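Local coordinates for phosphogluconate dehydrogenase NAD-binding putative C-terminal domain-containing protein (Sinorhizobium meliloti, PDB 4EZB), which is of unknown function but, with its Rossmann-like sheet domain and helical C-terminal domain, is probably an oxidoreductase, at residues A[285-297]-A[301-313]. Numbering follows the deposited sequence.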
loop_
_atom_site.group_PDB
_atom_site.type_symbol
_atom_site.label_atom_id
_atom_site.label_comp_id
_atom_site.label_asym_id
_atom_site.label_seq_id
_atom_site.Cartn_x
_atom_site.Cartn_y
_atom_site.Cartn_z
ATOM N N ALA A 285 9.048 11.125 -0.038
ATOM C CA ALA A 285 10.106 12.154 -0.175
ATOM C C ALA A 285 10.106 12.782 -1.556
ATOM O O ALA A 285 10.201 14.004 -1.679
ATOM C CB ALA A 285 11.478 11.568 0.115
ATOM N N ALA A 286 10.031 11.945 -2.594
ATOM C CA ALA A 286 9.955 12.434 -3.963
ATOM C C ALA A 286 8.745 13.333 -4.143
ATOM O O ALA A 286 8.852 14.372 -4.780
ATOM C CB ALA A 286 9.897 11.274 -4.945
ATOM N N ALA A 287 7.608 12.936 -3.562
ATOM C CA ALA A 287 6.343 13.658 -3.722
ATOM C C ALA A 287 6.319 14.967 -2.938
ATOM O O ALA A 287 5.822 15.992 -3.442
ATOM C CB ALA A 287 5.159 12.783 -3.332
ATOM N N HIS A 288 6.864 14.930 -1.723
ATOM C CA HIS A 288 7.014 16.137 -0.908
ATOM C C HIS A 288 7.852 17.206 -1.636
ATOM O O HIS A 288 7.458 18.382 -1.721
ATOM C CB HIS A 288 7.656 15.794 0.433
ATOM C CG HIS A 288 7.897 16.988 1.298
ATOM N ND1 HIS A 288 6.909 17.550 2.085
ATOM C CD2 HIS A 288 9.001 17.750 1.477
ATOM C CE1 HIS A 288 7.399 18.597 2.722
ATOM N NE2 HIS A 288 8.667 18.737 2.377
ATOM N N ALA A 289 9.007 16.779 -2.147
ATOM C CA ALA A 289 9.896 17.629 -2.954
ATOM C C ALA A 289 9.146 18.178 -4.170
ATOM O O ALA A 289 9.149 19.388 -4.430
ATOM C CB ALA A 289 11.146 16.851 -3.384
ATOM N N ALA A 290 8.494 17.276 -4.900
ATOM C CA ALA A 290 7.728 17.626 -6.083
ATOM C C ALA A 290 6.709 18.736 -5.824
ATOM O O ALA A 290 6.506 19.605 -6.677
ATOM C CB ALA A 290 7.031 16.384 -6.635
HETATM N N MSE A 291 6.091 18.724 -4.644
HETATM C CA MSE A 291 5.013 19.677 -4.344
HETATM C C MSE A 291 5.427 21.014 -3.756
HETATM O O MSE A 291 4.633 21.954 -3.773
HETATM C CB MSE A 291 4.015 19.008 -3.418
HETATM C CG MSE A 291 3.238 17.935 -4.183
HETATM SE SE MSE A 291 1.718 17.322 -3.070
HETATM C CE MSE A 291 2.802 16.146 -1.904
ATOM N N LYS A 292 6.650 21.115 -3.233
ATOM C CA LYS A 292 7.157 22.362 -2.632
ATOM C C LYS A 292 7.244 23.485 -3.669
ATOM O O LYS A 292 7.650 23.240 -4.807
ATOM C CB LYS A 292 8.546 22.141 -2.013
ATOM C CG LYS A 292 8.570 21.623 -0.573
ATOM C CD LYS A 292 9.015 22.668 0.458
ATOM C CE LYS A 292 10.350 23.341 0.102
ATOM N NZ LYS A 292 10.987 24.134 1.196
ATOM N N ASP A 293 6.861 24.704 -3.271
ATOM C CA ASP A 293 6.983 25.939 -4.112
ATOM C C ASP A 293 6.170 25.882 -5.422
ATOM O O ASP A 293 6.617 26.358 -6.473
ATOM C CB ASP A 293 8.461 26.284 -4.397
ATOM C CG ASP A 293 9.242 26.696 -3.132
ATOM O OD1 ASP A 293 9.160 27.876 -2.714
ATOM O OD2 ASP A 293 9.970 25.846 -2.570
ATOM N N GLN A 294 4.979 25.292 -5.335
ATOM C CA GLN A 294 4.070 25.112 -6.475
ATOM C C GLN A 294 2.725 25.813 -6.236
ATOM O O GLN A 294 1.781 25.634 -7.001
ATOM C CB GLN A 294 3.839 23.614 -6.762
ATOM C CG GLN A 294 5.099 22.792 -7.030
ATOM C CD GLN A 294 5.865 23.275 -8.251
ATOM O OE1 GLN A 294 5.305 23.383 -9.342
ATOM N NE2 GLN A 294 7.155 23.576 -8.070
ATOM N N GLY A 295 2.649 26.595 -5.157
ATOM C CA GLY A 295 1.458 27.385 -4.836
ATOM C C GLY A 295 0.302 26.569 -4.307
ATOM O O GLY A 295 -0.848 27.013 -4.345
ATOM N N LEU A 296 0.612 25.366 -3.820
ATOM C CA LEU A 296 -0.372 24.467 -3.219
ATOM C C LEU A 296 -0.613 24.850 -1.777
ATOM O O LEU A 296 0.240 25.477 -1.154
ATOM C CB LEU A 296 0.152 23.035 -3.237
ATOM C CG LEU A 296 0.268 22.342 -4.591
ATOM C CD1 LEU A 296 1.061 21.050 -4.428
ATOM C CD2 LEU A 296 -1.129 22.080 -5.147
ATOM N N SER A 297 -1.761 24.435 -1.250
ATOM C CA SER A 297 -2.153 24.653 0.144
ATOM C C SER A 297 -2.594 23.306 0.750
ATOM O O SER A 297 -3.147 22.467 0.024
ATOM C CB SER A 297 -3.290 25.683 0.180
ATOM O OG SER A 297 -4.062 25.600 1.364
ATOM N N GLY A 301 -6.672 19.416 -1.414
ATOM C CA GLY A 301 -7.195 18.103 -1.813
ATOM C C GLY A 301 -6.423 17.441 -2.944
ATOM O O GLY A 301 -5.490 18.043 -3.510
ATOM N N TYR A 302 -6.817 16.207 -3.286
ATOM C CA TYR A 302 -6.186 15.462 -4.390
ATOM C C TYR A 302 -6.420 16.145 -5.747
ATOM O O TYR A 302 -5.492 16.229 -6.566
ATOM C CB TYR A 302 -6.642 13.981 -4.423
ATOM C CG TYR A 302 -8.024 13.768 -5.008
ATOM C CD1 TYR A 302 -9.150 13.779 -4.200
ATOM C CD2 TYR A 302 -8.197 13.577 -6.383
ATOM C CE1 TYR A 302 -10.408 13.590 -4.731
ATOM C CE2 TYR A 302 -9.451 13.396 -6.928
ATOM C CZ TYR A 302 -10.556 13.401 -6.102
ATOM O OH TYR A 302 -11.817 13.212 -6.642
ATOM N N ARG A 303 -7.629 16.666 -5.972
ATOM C CA ARG A 303 -7.903 17.443 -7.182
ATOM C C ARG A 303 -6.827 18.505 -7.379
ATOM O O ARG A 303 -6.407 18.740 -8.499
ATOM C CB ARG A 303 -9.294 18.071 -7.153
ATOM C CG ARG A 303 -10.401 17.042 -7.312
ATOM C CD ARG A 303 -11.763 17.650 -7.007
ATOM N NE ARG A 303 -12.864 16.689 -7.154
ATOM C CZ ARG A 303 -13.354 15.913 -6.176
ATOM N NH1 ARG A 303 -12.846 15.955 -4.939
ATOM N NH2 ARG A 303 -14.355 15.071 -6.441
ATOM N N GLY A 304 -6.349 19.094 -6.279
ATOM C CA GLY A 304 -5.219 20.028 -6.293
ATOM C C GLY A 304 -3.847 19.387 -6.412
ATOM O O GLY A 304 -3.091 19.742 -7.309
ATOM N N PHE A 305 -3.515 18.431 -5.530
ATOM C CA PHE A 305 -2.151 17.847 -5.500
ATOM C C PHE A 305 -1.771 16.982 -6.718
ATOM O O PHE A 305 -0.611 16.997 -7.194
ATOM C CB PHE A 305 -1.923 17.000 -4.227
ATOM C CG PHE A 305 -2.236 17.714 -2.934
ATOM C CD1 PHE A 305 -1.498 18.815 -2.525
ATOM C CD2 PHE A 305 -3.258 17.258 -2.111
ATOM C CE1 PHE A 305 -1.792 19.463 -1.328
ATOM C CE2 PHE A 305 -3.565 17.901 -0.922
ATOM C CZ PHE A 305 -2.832 19.009 -0.531
ATOM N N VAL A 306 -2.737 16.188 -7.176
ATOM C CA VAL A 306 -2.461 15.138 -8.144
ATOM C C VAL A 306 -1.929 15.708 -9.462
ATOM O O VAL A 306 -0.927 15.201 -9.983
ATOM C CB VAL A 306 -3.654 14.148 -8.296
ATOM C CG1 VAL A 306 -3.441 13.198 -9.465
ATOM C CG2 VAL A 306 -3.806 13.317 -7.035
ATOM N N PRO A 307 -2.552 16.787 -9.991
ATOM C CA PRO A 307 -1.995 17.330 -11.252
ATOM C C PRO A 307 -0.577 17.853 -11.082
ATOM O O PRO A 307 0.248 17.775 -12.006
ATOM C CB PRO A 307 -2.967 18.450 -11.620
ATOM C CG PRO A 307 -4.253 18.013 -10.997
ATOM C CD PRO A 307 -3.879 17.348 -9.698
ATOM N N VAL A 308 -0.285 18.345 -9.886
ATOM C CA VAL A 308 1.043 18.836 -9.614
ATOM C C VAL A 308 2.038 17.674 -9.585
ATOM O O VAL A 308 3.058 17.736 -10.282
ATOM C CB VAL A 308 1.102 19.737 -8.367
ATOM C CG1 VAL A 308 2.548 19.962 -7.943
ATOM C CG2 VAL A 308 0.421 21.066 -8.664
ATOM N N LEU A 309 1.727 16.626 -8.814
ATOM C CA LEU A 309 2.529 15.401 -8.765
ATOM C C LEU A 309 2.682 14.742 -10.132
ATOM O O LEU A 309 3.784 14.316 -10.499
ATOM C CB LEU A 309 1.875 14.368 -7.845
ATOM C CG LEU A 309 1.999 14.527 -6.342
ATOM C CD1 LEU A 309 1.225 13.404 -5.663
ATOM C CD2 LEU A 309 3.473 14.519 -5.939
ATOM N N ALA A 310 1.568 14.617 -10.860
ATOM C CA ALA A 310 1.588 14.049 -12.213
ATOM C C ALA A 310 2.681 14.732 -13.061
ATOM O O ALA A 310 3.559 14.064 -13.619
ATOM C CB ALA A 310 0.225 14.185 -12.877
ATOM N N ARG A 311 2.636 16.060 -13.108
ATOM C CA ARG A 311 3.602 16.849 -13.869
ATOM C C ARG A 311 4.992 16.856 -13.251
ATOM O O ARG A 311 5.985 16.647 -13.944
ATOM C CB ARG A 311 3.087 18.274 -14.058
ATOM C CG ARG A 311 2.667 18.620 -15.487
ATOM C CD ARG A 311 2.021 17.461 -16.250
ATOM N NE ARG A 311 0.611 17.252 -15.915
ATOM C CZ ARG A 311 -0.151 16.301 -16.448
ATOM N NH1 ARG A 311 -1.423 16.194 -16.084
ATOM N NH2 ARG A 311 0.358 15.462 -17.348
ATOM N N ARG A 312 5.057 17.063 -11.942
ATOM C CA ARG A 312 6.338 17.273 -11.282
ATOM C C ARG A 312 7.147 16.004 -11.052
ATOM O O ARG A 312 8.383 16.063 -11.097
ATOM C CB ARG A 312 6.177 18.039 -9.978
ATOM C CG ARG A 312 7.393 18.881 -9.659
ATOM C CD ARG A 312 7.223 20.324 -10.094
ATOM N NE ARG A 312 8.493 21.046 -10.020
ATOM C CZ ARG A 312 9.160 21.320 -8.900
ATOM N NH1 ARG A 312 8.709 20.933 -7.711
ATOM N NH2 ARG A 312 10.297 21.989 -8.968
ATOM N N LEU A 313 6.469 14.879 -10.773
ATOM C CA LEU A 313 7.099 13.559 -10.864
ATOM C C LEU A 313 7.125 13.179 -12.351
ATOM O O LEU A 313 8.100 12.630 -12.865
ATOM C CB LEU A 313 6.327 12.506 -10.063
ATOM C CG LEU A 313 5.970 12.710 -8.574
ATOM C CD1 LEU A 313 5.010 11.641 -8.074
ATOM C CD2 LEU A 313 7.215 12.742 -7.697
#
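Arg312 NH1 donates to the carbonyl oxygen Ala290 O over 2.8 Å, with an N-H...O angle of 152°. The oxygen lies in the guanidinium plane, yet the nitrogen sits well above the plane of the carbonyl. The arginine chain bends at chi2, which folds its methylenes against Ala290 and brings NH1 back to the last turn of helix 275-291. The NE2 end of the Gln294 amide lies over one face of the guanidinium, the two planes 17° apart, with NE2 3.1 Å from Arg312 CZ. NE2 and NH1 are both donors, so the two groups meet face-on without a hydrogen bond; NE2 instead makes a weak hydrogen bond to Lys292 O, within the type II turn of Met291 to Gln294 that ends the helix. An alanine in place of Gln294 would probably uncover that face of the guanidinium, take the CG contact from Val308 and leave Arg312 freer to swing.

Beneath this polar contact the helices cross at 102°, with alanines of helix 275-291 facing leucine methyls. Leu309 CD2 presses on Ala287 CB at 3.6 Å, while Leu313 CD2 meets Ala290 CB. Selenomethionine Met291 bends at chi3 and sets SE 3.6 Å from Phe305 CD1, an oblique Met-aromatic contact. Leu296 CD1 comes to the edge of the same ring, and the two methyls of Leu296 meet those of Val308 tip to tip.

Helix 238-268 backs the buried side, touching Met291 through Thr249 and Phe305 through Leu246. The apolar packing thus ties the C-terminal helix into the helical domain, while at the exposed edge one charged group joins it to the end of helix 275-291.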